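Local coordinates for protein glucose-6-phosphate 1-dehydrogenase (Kluyveromyces lactis, PDB 7E6I) that catalyses the NADP+-dependent oxidation of glucose 6-phosphate to 6-phosphogluconolactone, the first step of the oxidative pentose phosphate pathway, at residues E226-I237 with D304-T315; R336-G344 with Y461-D469. All coordinates share one frame; numbering follows the deposited sequence.

Contact 1 (226-237 with 304-315) and contact 2 (336-344 with 461-469) have centres about 16 Å apart and follow one another in series along the C-terminal domain. Contact 1 packs helix 229-232 and the start of helix 236-254 against the loop leading into strand 316-321. Only contact 2 includes residues of the large mixed sheet, at the ends of strand 333-338 and edge strand 459-462, one of the two outermost. Two probable hydrogen bonds couple the contacts, E226 OE2 to Y463 OH at 2.8 Å and T315 OG1 to Y461 OH at 3.0 Å. They adjoin on one side of the pocket: K339 bonds the bound glucose 6-phosphate, and I237 and F232 pack against K339.

Contact 1 (E226-I237 with D304-T315); sequences EGRGGYFDSIGI and DETVKEDSKCVT
D304 meets the start of helix 229-232, where R228 holds the N-cap position, through a single carboxylate oxygen. Its OD2 accepts from G227 N at 2.9 Å and from G229 N at 3.1 Å; the two donors come from opposite faces of the carboxylate plane, the second from well above it (55° out). OD1 turns back to its own segment and uses its anti lone pair for T306 N, which closes an Asx turn. With an alanine here, both glycine N-H groups would probably lose their shared acceptor, and the Asx turn its side-chain bond. T306 OG1 accepts from G230 N at 2.9 Å. V307 then lays CG2 3.4 Å from G229 C, filling the space that a side chain on G229 would need. Past the type I turn from K308 to S311, S311 OG accepts from C313 N in an ST turn and donates to D233 OD1, at a modelled 2.5 Å too short to be trusted exactly; Y301 OH also bonds that oxygen. The anti torsion of D233 (chi1 -164°) brings its carboxylate to the S311 side. C313 SG sits obliquely by the F232 ring, 3.7 Å from CD2. V314 O takes I237 N at 3.0 Å almost head-on (C=O...N 160°), while I237 CG2 packs on V314 CG1. T315 CG2 approaches F232 CE2. The F232 side chain lies about 5 Å from bound glucose 6-phosphate and touches D240 of its pocket, so the contact backs one side of that pocket. In the fold, 304-315 ends the connection from strand 285-291, whose Q289 holds S311 O and C313 O, to strand 316-321, and it lines helix 229-232 and the start of helix 236-254.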
loop_
_atom_site.group_PDB
_atom_site.type_symbol
_atom_site.label_atom_id
_atom_site.label_comp_id
_atom_site.label_asym_id
_atom_site.label_seq_id
_atom_site.Cartn_x
_atom_site.Cartn_y
_atom_site.Cartn_z
ATOM N N GLU A 226 3.718 4.914 -20.537
ATOM C CA GLU A 226 4.578 4.978 -21.722
ATOM C C GLU A 226 5.936 4.338 -21.465
ATOM O O GLU A 226 6.601 4.611 -20.458
ATOM C CB GLU A 226 4.767 6.428 -22.172
ATOM C CG GLU A 226 3.481 7.230 -22.274
ATOM C CD GLU A 226 3.233 8.105 -21.049
ATOM O OE1 GLU A 226 3.309 7.589 -19.905
ATOM O OE2 GLU A 226 2.962 9.314 -21.235
ATOM N N GLY A 227 6.351 3.488 -22.392
ATOM C CA GLY A 227 7.575 2.746 -22.202
ATOM C C GLY A 227 7.286 1.363 -21.670
ATOM O O GLY A 227 7.855 0.371 -22.137
ATOM N N ARG A 228 6.383 1.274 -20.699
ATOM C CA ARG A 228 6.087 0.002 -20.061
ATOM C C ARG A 228 4.700 -0.516 -20.421
ATOM O O ARG A 228 4.175 -1.399 -19.740
ATOM C CB ARG A 228 6.240 0.131 -18.548
ATOM C CG ARG A 228 7.387 1.027 -18.139
ATOM C CD ARG A 228 7.739 0.851 -16.663
ATOM N NE ARG A 228 8.699 -0.238 -16.495
ATOM C CZ ARG A 228 8.369 -1.494 -16.187
ATOM N NH1 ARG A 228 7.094 -1.829 -15.984
ATOM N NH2 ARG A 228 9.316 -2.417 -16.073
ATOM N N GLY A 229 4.099 0.000 -21.480
ATOM C CA GLY A 229 2.768 -0.456 -21.838
ATOM C C GLY A 229 2.662 -1.964 -21.982
ATOM O O GLY A 229 1.652 -2.567 -21.603
ATOM N N GLY A 230 3.701 -2.599 -22.536
ATOM C CA GLY A 230 3.627 -4.029 -22.787
ATOM C C GLY A 230 3.578 -4.833 -21.506
ATOM O O GLY A 230 2.901 -5.859 -21.429
ATOM N N TYR A 231 4.289 -4.370 -20.482
ATOM C CA TYR A 231 4.218 -4.999 -19.170
ATOM C C TYR A 231 2.853 -4.781 -18.526
ATOM O O TYR A 231 2.266 -5.709 -17.953
ATOM C CB TYR A 231 5.313 -4.433 -18.273
ATOM C CG TYR A 231 6.703 -4.822 -18.695
ATOM C CD1 TYR A 231 7.060 -6.159 -18.828
ATOM C CD2 TYR A 231 7.664 -3.851 -18.968
ATOM C CE1 TYR A 231 8.339 -6.521 -19.216
ATOM C CE2 TYR A 231 8.941 -4.202 -19.358
ATOM C CZ TYR A 231 9.273 -5.538 -19.477
ATOM O OH TYR A 231 10.540 -5.893 -19.870
ATOM N N PHE A 232 2.342 -3.555 -18.597
ATOM C CA PHE A 232 1.085 -3.242 -17.941
ATOM C C PHE A 232 -0.072 -4.015 -18.548
ATOM O O PHE A 232 -1.104 -4.193 -17.884
ATOM C CB PHE A 232 0.837 -1.739 -18.029
ATOM C CG PHE A 232 -0.196 -1.230 -17.067
ATOM C CD1 PHE A 232 0.123 -1.006 -15.739
ATOM C CD2 PHE A 232 -1.481 -0.946 -17.497
ATOM C CE1 PHE A 232 -0.823 -0.510 -14.855
ATOM C CE2 PHE A 232 -2.430 -0.466 -16.616
ATOM C CZ PHE A 232 -2.101 -0.244 -15.296
ATOM N N ASP A 233 0.099 -4.511 -19.777
ATOM C CA ASP A 233 -1.023 -5.070 -20.521
ATOM C C ASP A 233 -1.630 -6.262 -19.801
ATOM O O ASP A 233 -2.853 -6.417 -19.768
ATOM C CB ASP A 233 -0.578 -5.469 -21.924
ATOM C CG ASP A 233 -1.745 -5.687 -22.845
ATOM O OD1 ASP A 233 -2.416 -4.684 -23.150
ATOM O OD2 ASP A 233 -2.009 -6.846 -23.243
ATOM N N SER A 234 -0.802 -7.107 -19.217
ATOM C CA SER A 234 -1.302 -8.262 -18.495
ATOM C C SER A 234 -1.664 -7.940 -17.046
ATOM O O SER A 234 -2.153 -8.829 -16.338
ATOM C CB SER A 234 -0.254 -9.370 -18.523
ATOM O OG SER A 234 0.965 -8.893 -17.975
ATOM N N ILE A 235 -1.417 -6.706 -16.590
ATOM C CA ILE A 235 -1.698 -6.282 -15.219
ATOM C C ILE A 235 -3.056 -5.587 -15.166
ATOM O O ILE A 235 -4.030 -6.148 -14.645
ATOM C CB ILE A 235 -0.610 -5.335 -14.682
ATOM C CG1 ILE A 235 0.789 -5.953 -14.753
ATOM C CG2 ILE A 235 -0.912 -4.958 -13.251
ATOM C CD1 ILE A 235 0.870 -7.333 -14.204
ATOM N N GLY A 236 -3.119 -4.357 -15.691
ATOM C CA GLY A 236 -4.300 -3.522 -15.624
ATOM C C GLY A 236 -4.416 -2.785 -14.297
ATOM O O GLY A 236 -3.814 -3.153 -13.290
ATOM N N ILE A 237 -5.230 -1.723 -14.300
ATOM C CA ILE A 237 -5.247 -0.814 -13.157
ATOM C C ILE A 237 -5.858 -1.491 -11.947
ATOM O O ILE A 237 -5.481 -1.201 -10.803
ATOM C CB ILE A 237 -5.991 0.494 -13.507
ATOM C CG1 ILE A 237 -5.664 1.589 -12.497
ATOM C CG2 ILE A 237 -7.496 0.293 -13.554
ATOM C CD1 ILE A 237 -4.225 1.987 -12.499
ATOM N N ASP A 304 1.961 3.190 -27.670
ATOM C CA ASP A 304 3.142 2.533 -27.132
ATOM C C ASP A 304 3.588 1.423 -28.076
ATOM O O ASP A 304 2.792 0.559 -28.462
ATOM C CB ASP A 304 2.836 1.971 -25.739
ATOM C CG ASP A 304 4.084 1.537 -24.992
ATOM O OD1 ASP A 304 4.855 0.719 -25.543
ATOM O OD2 ASP A 304 4.292 1.999 -23.844
ATOM N N GLU A 305 4.866 1.447 -28.453
ATOM C CA GLU A 305 5.353 0.445 -29.394
ATOM C C GLU A 305 5.338 -0.960 -28.804
ATOM O O GLU A 305 5.390 -1.931 -29.565
ATOM C CB GLU A 305 6.762 0.801 -29.876
ATOM C CG GLU A 305 7.892 0.254 -29.012
ATOM C CD GLU A 305 9.239 0.902 -29.329
ATOM O OE1 GLU A 305 10.111 0.946 -28.430
ATOM O OE2 GLU A 305 9.416 1.372 -30.479
ATOM N N THR A 306 5.249 -1.098 -27.479
ATOM C CA THR A 306 5.230 -2.420 -26.861
ATOM C C THR A 306 3.829 -2.957 -26.610
ATOM O O THR A 306 3.704 -4.050 -26.056
ATOM C CB THR A 306 6.003 -2.417 -25.537
ATOM O OG1 THR A 306 5.401 -1.481 -24.635
ATOM C CG2 THR A 306 7.473 -2.052 -25.756
ATOM N N VAL A 307 2.780 -2.248 -27.019
ATOM C CA VAL A 307 1.395 -2.679 -26.819
ATOM C C VAL A 307 0.806 -3.110 -28.157
ATOM O O VAL A 307 0.881 -2.360 -29.139
ATOM C CB VAL A 307 0.537 -1.559 -26.197
ATOM C CG1 VAL A 307 -0.895 -2.029 -25.998
ATOM C CG2 VAL A 307 1.114 -1.109 -24.889
ATOM N N LYS A 308 0.191 -4.295 -28.192
ATOM C CA LYS A 308 -0.574 -4.682 -29.374
ATOM C C LYS A 308 -1.725 -3.712 -29.595
ATOM O O LYS A 308 -2.243 -3.097 -28.658
ATOM C CB LYS A 308 -1.129 -6.096 -29.243
ATOM C CG LYS A 308 -0.082 -7.199 -29.200
ATOM C CD LYS A 308 -0.632 -8.440 -28.493
ATOM C CE LYS A 308 -1.273 -9.431 -29.477
ATOM N NZ LYS A 308 -2.161 -8.815 -30.529
ATOM N N GLU A 309 -2.143 -3.587 -30.851
ATOM C CA GLU A 309 -3.108 -2.553 -31.195
ATOM C C GLU A 309 -4.538 -2.941 -30.852
ATOM O O GLU A 309 -5.399 -2.064 -30.808
ATOM C CB GLU A 309 -2.985 -2.192 -32.681
ATOM C CG GLU A 309 -2.147 -0.922 -32.942
ATOM C CD GLU A 309 -0.652 -1.087 -32.611
ATOM O OE1 GLU A 309 -0.045 -2.100 -33.036
ATOM O OE2 GLU A 309 -0.086 -0.190 -31.931
ATOM N N ASP A 310 -4.811 -4.218 -30.588
ATOM C CA ASP A 310 -6.134 -4.665 -30.175
ATOM C C ASP A 310 -6.282 -4.757 -28.650
ATOM O O ASP A 310 -7.221 -5.402 -28.160
ATOM C CB ASP A 310 -6.441 -6.022 -30.804
ATOM C CG ASP A 310 -5.440 -7.084 -30.394
ATOM O OD1 ASP A 310 -4.312 -6.711 -29.993
ATOM O OD2 ASP A 310 -5.778 -8.285 -30.463
ATOM N N SER A 311 -5.375 -4.137 -27.899
ATOM C CA SER A 311 -5.340 -4.311 -26.454
ATOM C C SER A 311 -6.598 -3.763 -25.786
ATOM O O SER A 311 -6.982 -2.612 -26.007
ATOM C CB SER A 311 -4.108 -3.617 -25.882
ATOM O OG SER A 311 -4.175 -3.585 -24.474
ATOM N N LYS A 312 -7.227 -4.584 -24.946
ATOM C CA LYS A 312 -8.350 -4.156 -24.124
ATOM C C LYS A 312 -7.922 -3.769 -22.706
ATOM O O LYS A 312 -8.747 -3.808 -21.783
ATOM C CB LYS A 312 -9.408 -5.257 -24.066
ATOM C CG LYS A 312 -9.960 -5.684 -25.418
ATOM C CD LYS A 312 -11.359 -6.299 -25.266
ATOM C CE LYS A 312 -11.314 -7.584 -24.432
ATOM N NZ LYS A 312 -11.802 -8.792 -25.175
ATOM N N CYS A 313 -6.654 -3.402 -22.508
ATOM C CA CYS A 313 -6.156 -3.159 -21.160
ATOM C C CYS A 313 -6.859 -1.963 -20.520
ATOM O O CYS A 313 -6.999 -0.898 -21.134
ATOM C CB CYS A 313 -4.654 -2.928 -21.176
ATOM S SG CYS A 313 -3.958 -2.774 -19.517
ATOM N N VAL A 314 -7.284 -2.139 -19.274
ATOM C CA VAL A 314 -7.973 -1.096 -18.522
ATOM C C VAL A 314 -6.939 -0.242 -17.795
ATOM O O VAL A 314 -6.202 -0.746 -16.940
ATOM C CB VAL A 314 -8.969 -1.714 -17.528
ATOM C CG1 VAL A 314 -9.625 -0.651 -16.731
ATOM C CG2 VAL A 314 -10.024 -2.524 -18.258
ATOM N N THR A 315 -6.898 1.055 -18.104
ATOM C CA THR A 315 -6.050 1.987 -17.365
ATOM C C THR A 315 -6.848 2.889 -16.425
ATOM O O THR A 315 -6.252 3.643 -15.643
ATOM C CB THR A 315 -5.203 2.834 -18.337
ATOM O OG1 THR A 315 -6.052 3.697 -19.101
ATOM C CG2 THR A 315 -4.440 1.938 -19.301
HETATM O O HOH W 1 7.133 -2.504 -21.980
#

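Contact 2 (R336-G344 with Y461-D469). With BG6 (6-O-phosphono-beta-D-glucopyranose), chain B.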
loop_
_atom_site.group_PDB
_atom_site.type_symbol
_atom_site.label_atom_id
_atom_site.label_comp_id
_atom_site.label_asym_id
_atom_site.label_seq_id
_atom_site.Cartn_x
_atom_site.Cartn_y
_atom_site.Cartn_z
ATOM N N ARG A 336 -12.283 3.962 -7.329
ATOM C CA ARG A 336 -11.994 4.394 -8.686
ATOM C C ARG A 336 -10.527 4.784 -8.790
ATOM O O ARG A 336 -10.006 5.510 -7.939
ATOM C CB ARG A 336 -12.920 5.546 -9.119
ATOM C CG ARG A 336 -12.894 6.819 -8.268
ATOM C CD ARG A 336 -14.056 7.721 -8.714
ATOM N NE ARG A 336 -14.387 8.840 -7.826
ATOM C CZ ARG A 336 -13.846 10.053 -7.928
ATOM N NH1 ARG A 336 -12.943 10.280 -8.868
ATOM N NH2 ARG A 336 -14.207 11.039 -7.109
ATOM N N ALA A 337 -9.863 4.272 -9.819
ATOM C CA ALA A 337 -8.435 4.463 -10.021
ATOM C C ALA A 337 -8.158 4.678 -11.505
ATOM O O ALA A 337 -8.740 3.991 -12.353
ATOM C CB ALA A 337 -7.637 3.257 -9.525
ATOM N N GLY A 338 -7.264 5.623 -11.813
ATOM C CA GLY A 338 -6.891 5.877 -13.190
ATOM C C GLY A 338 -5.484 6.413 -13.319
ATOM O O GLY A 338 -4.982 7.131 -12.446
ATOM N N LYS A 339 -4.841 6.048 -14.423
ATOM C CA LYS A 339 -3.604 6.658 -14.874
ATOM C C LYS A 339 -3.927 7.632 -15.997
ATOM O O LYS A 339 -4.984 7.551 -16.627
ATOM C CB LYS A 339 -2.615 5.591 -15.356
ATOM C CG LYS A 339 -1.654 5.094 -14.261
ATOM C CD LYS A 339 -1.505 3.573 -14.251
ATOM C CE LYS A 339 -0.092 3.120 -13.896
ATOM N NZ LYS A 339 0.405 3.572 -12.570
ATOM N N ALA A 340 -3.012 8.575 -16.224
ATOM C CA ALA A 340 -3.113 9.533 -17.334
ATOM C C ALA A 340 -4.347 10.422 -17.198
ATOM O O ALA A 340 -5.037 10.722 -18.176
ATOM C CB ALA A 340 -3.100 8.821 -18.694
ATOM N N LEU A 341 -4.639 10.833 -15.976
ATOM C CA LEU A 341 -5.671 11.815 -15.708
ATOM C C LEU A 341 -5.002 13.178 -15.491
ATOM O O LEU A 341 -3.810 13.352 -15.780
ATOM C CB LEU A 341 -6.509 11.359 -14.506
ATOM C CG LEU A 341 -7.112 9.955 -14.623
ATOM C CD1 LEU A 341 -7.586 9.432 -13.261
ATOM C CD2 LEU A 341 -8.256 9.931 -15.638
ATOM N N ASN A 342 -5.748 14.129 -14.933
ATOM C CA ASN A 342 -5.333 15.521 -14.813
ATOM C C ASN A 342 -4.505 15.837 -13.569
ATOM O O ASN A 342 -4.037 16.974 -13.442
ATOM C CB ASN A 342 -6.568 16.413 -14.782
ATOM C CG ASN A 342 -7.372 16.220 -13.509
ATOM O OD1 ASN A 342 -7.835 15.118 -13.217
ATOM N ND2 ASN A 342 -7.525 17.285 -12.739
ATOM N N GLU A 343 -4.336 14.904 -12.632
ATOM C CA GLU A 343 -3.615 15.229 -11.402
ATOM C C GLU A 343 -3.234 13.941 -10.694
ATOM O O GLU A 343 -3.754 12.867 -10.997
ATOM C CB GLU A 343 -4.456 16.103 -10.463
ATOM C CG GLU A 343 -5.773 15.440 -10.100
ATOM C CD GLU A 343 -6.620 16.252 -9.153
ATOM O OE1 GLU A 343 -6.054 17.017 -8.344
ATOM O OE2 GLU A 343 -7.863 16.118 -9.223
ATOM N N GLY A 344 -2.318 14.068 -9.735
ATOM C CA GLY A 344 -1.951 12.968 -8.866
ATOM C C GLY A 344 -2.550 13.184 -7.490
ATOM O O GLY A 344 -2.396 14.251 -6.890
ATOM N N TYR A 461 -10.470 7.523 -23.286
ATOM C CA TYR A 461 -10.539 8.849 -22.674
ATOM C C TYR A 461 -9.220 9.549 -22.953
ATOM O O TYR A 461 -8.168 8.900 -22.974
ATOM C CB TYR A 461 -10.814 8.811 -21.150
ATOM C CG TYR A 461 -9.743 8.156 -20.298
ATOM C CD1 TYR A 461 -9.749 6.785 -20.085
ATOM C CD2 TYR A 461 -8.748 8.906 -19.695
ATOM C CE1 TYR A 461 -8.784 6.171 -19.314
ATOM C CE2 TYR A 461 -7.778 8.302 -18.923
ATOM C CZ TYR A 461 -7.801 6.928 -18.733
ATOM O OH TYR A 461 -6.839 6.309 -17.953
ATOM N N PRO A 462 -9.242 10.851 -23.198
ATOM C CA PRO A 462 -8.003 11.535 -23.585
ATOM C C PRO A 462 -7.048 11.647 -22.410
ATOM O O PRO A 462 -7.453 11.948 -21.282
ATOM C CB PRO A 462 -8.481 12.917 -24.049
ATOM C CG PRO A 462 -9.791 13.104 -23.358
ATOM C CD PRO A 462 -10.410 11.743 -23.209
ATOM N N TYR A 463 -5.774 11.393 -22.692
ATOM C CA TYR A 463 -4.720 11.618 -21.720
ATOM C C TYR A 463 -4.885 12.999 -21.106
ATOM O O TYR A 463 -4.999 13.997 -21.824
ATOM C CB TYR A 463 -3.370 11.491 -22.424
ATOM C CG TYR A 463 -2.109 11.324 -21.585
ATOM C CD1 TYR A 463 -1.724 12.270 -20.641
ATOM C CD2 TYR A 463 -1.249 10.250 -21.820
ATOM C CE1 TYR A 463 -0.533 12.119 -19.915
ATOM C CE2 TYR A 463 -0.066 10.088 -21.101
ATOM C CZ TYR A 463 0.291 11.020 -20.157
ATOM O OH TYR A 463 1.467 10.841 -19.458
ATOM N N GLY A 464 -4.965 13.046 -19.774
ATOM C CA GLY A 464 -4.938 14.287 -19.037
ATOM C C GLY A 464 -6.291 14.801 -18.616
ATOM O O GLY A 464 -6.354 15.815 -17.910
ATOM N N CYS A 465 -7.369 14.128 -19.009
ATOM C CA CYS A 465 -8.716 14.582 -18.695
ATOM C C CYS A 465 -9.081 14.309 -17.229
ATOM O O CYS A 465 -8.446 13.517 -16.525
ATOM C CB CYS A 465 -9.731 13.926 -19.631
ATOM S SG CYS A 465 -10.415 12.380 -19.036
ATOM N N ARG A 466 -10.130 14.997 -16.776
ATOM C CA ARG A 466 -10.535 14.906 -15.380
ATOM C C ARG A 466 -11.055 13.517 -15.062
ATOM O O ARG A 466 -10.665 12.909 -14.057
ATOM C CB ARG A 466 -11.606 15.953 -15.079
ATOM C CG ARG A 466 -11.541 16.548 -13.682
ATOM C CD ARG A 466 -11.255 18.041 -13.751
ATOM N NE ARG A 466 -10.924 18.613 -12.446
ATOM C CZ ARG A 466 -10.564 19.884 -12.260
ATOM N NH1 ARG A 466 -10.480 20.712 -13.302
ATOM N NH2 ARG A 466 -10.277 20.326 -11.039
ATOM N N SER A 467 -11.915 12.987 -15.933
ATOM C CA SER A 467 -12.638 11.748 -15.694
ATOM C C SER A 467 -13.141 11.219 -17.020
ATOM O O SER A 467 -13.634 12.009 -17.839
ATOM C CB SER A 467 -13.831 11.981 -14.760
ATOM O OG SER A 467 -14.477 13.213 -15.067
ATOM N N PRO A 468 -13.064 9.931 -17.255
ATOM C CA PRO A 468 -13.718 9.354 -18.441
ATOM C C PRO A 468 -15.199 9.687 -18.490
ATOM O O PRO A 468 -15.790 10.032 -17.459
ATOM C CB PRO A 468 -13.495 7.844 -18.280
ATOM C CG PRO A 468 -12.386 7.716 -17.290
ATOM C CD PRO A 468 -12.375 8.934 -16.427
ATOM N N ASP A 469 -15.802 9.604 -19.673
ATOM C CA ASP A 469 -17.236 9.824 -19.791
ATOM C C ASP A 469 -17.981 8.806 -18.946
ATOM O O ASP A 469 -17.608 7.629 -18.884
ATOM C CB ASP A 469 -17.695 9.720 -21.256
ATOM C CG ASP A 469 -17.130 10.834 -22.138
ATOM O OD1 ASP A 469 -17.251 10.734 -23.385
ATOM O OD2 ASP A 469 -16.571 11.812 -21.584
HETATM C C1 BG6 B . 2.439 0.513 -7.303
HETATM C C2 BG6 B . 1.816 0.444 -8.697
HETATM O O1 BG6 B . 2.058 -0.519 -6.483
HETATM O O5 BG6 B . 2.003 1.784 -6.635
HETATM C C3 BG6 B . 2.165 1.642 -9.510
HETATM O O2 BG6 B . 2.223 -0.743 -9.391
HETATM C C4 BG6 B . 1.711 2.898 -8.842
HETATM O O3 BG6 B . 1.512 1.578 -10.806
HETATM C C5 BG6 B . 2.293 2.997 -7.432
HETATM O O4 BG6 B . 2.114 4.015 -9.646
HETATM C C6 BG6 B . 1.739 4.151 -6.641
HETATM O O6 BG6 B . 2.341 4.125 -5.359
HETATM P P BG6 B . 2.597 5.573 -4.589
HETATM O O1P BG6 B . 1.217 6.201 -4.627
HETATM O O2P BG6 B . 3.622 6.358 -5.364
HETATM O O3P BG6 B . 3.112 5.408 -3.160
#
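A340 CB is the bump that fits the Y463 ring: it stands over the ring centre, 3.9 Å from the centroid and 10° off the normal, a CH-pi contact. The first torsion of Y463 places the ring beside A340, and the second turns its face to the methyl. The neighbouring backbone fixes the fit, because G464 N donates to A340 O at 2.8 Å in a nearly straight bond (172°), though from above the carbonyl plane. L341 supplies the second bump. Its CD2 enters a hollow walled by Y461 CE2 (3.7 Å away), C465 O and P468 CD; the leucine and tyrosine side chains cross at about a right angle, and P468 CG covers part of one face of the tyrosine ring. At that ring's edge Y461 OH donates to K339 O at 2.6 Å, tilted slightly from the carbonyl plane. N342 is the third: its CB lies 3.2 Å from G464 O, and its amide ND2 rests over one face of the R466 guanidinium, toward the rim and 3.7 Å from NE, with the planes 37° apart. This last fit is less certain, since R466 is poorly ordered; N342 OD1 accepts from K220 NZ. Beyond the carbonyl, K339 carries its bent chain the other way, and its NZ reaches O3 of the bound sugar phosphate at 2.9 Å while pairing with E221. Two loops leaving strands of the mixed sheet thus dovetail behind a substrate-binding lysine, and R336 and R466 belong, by similarity, to the second NADP+ site of this dehydrogenase family.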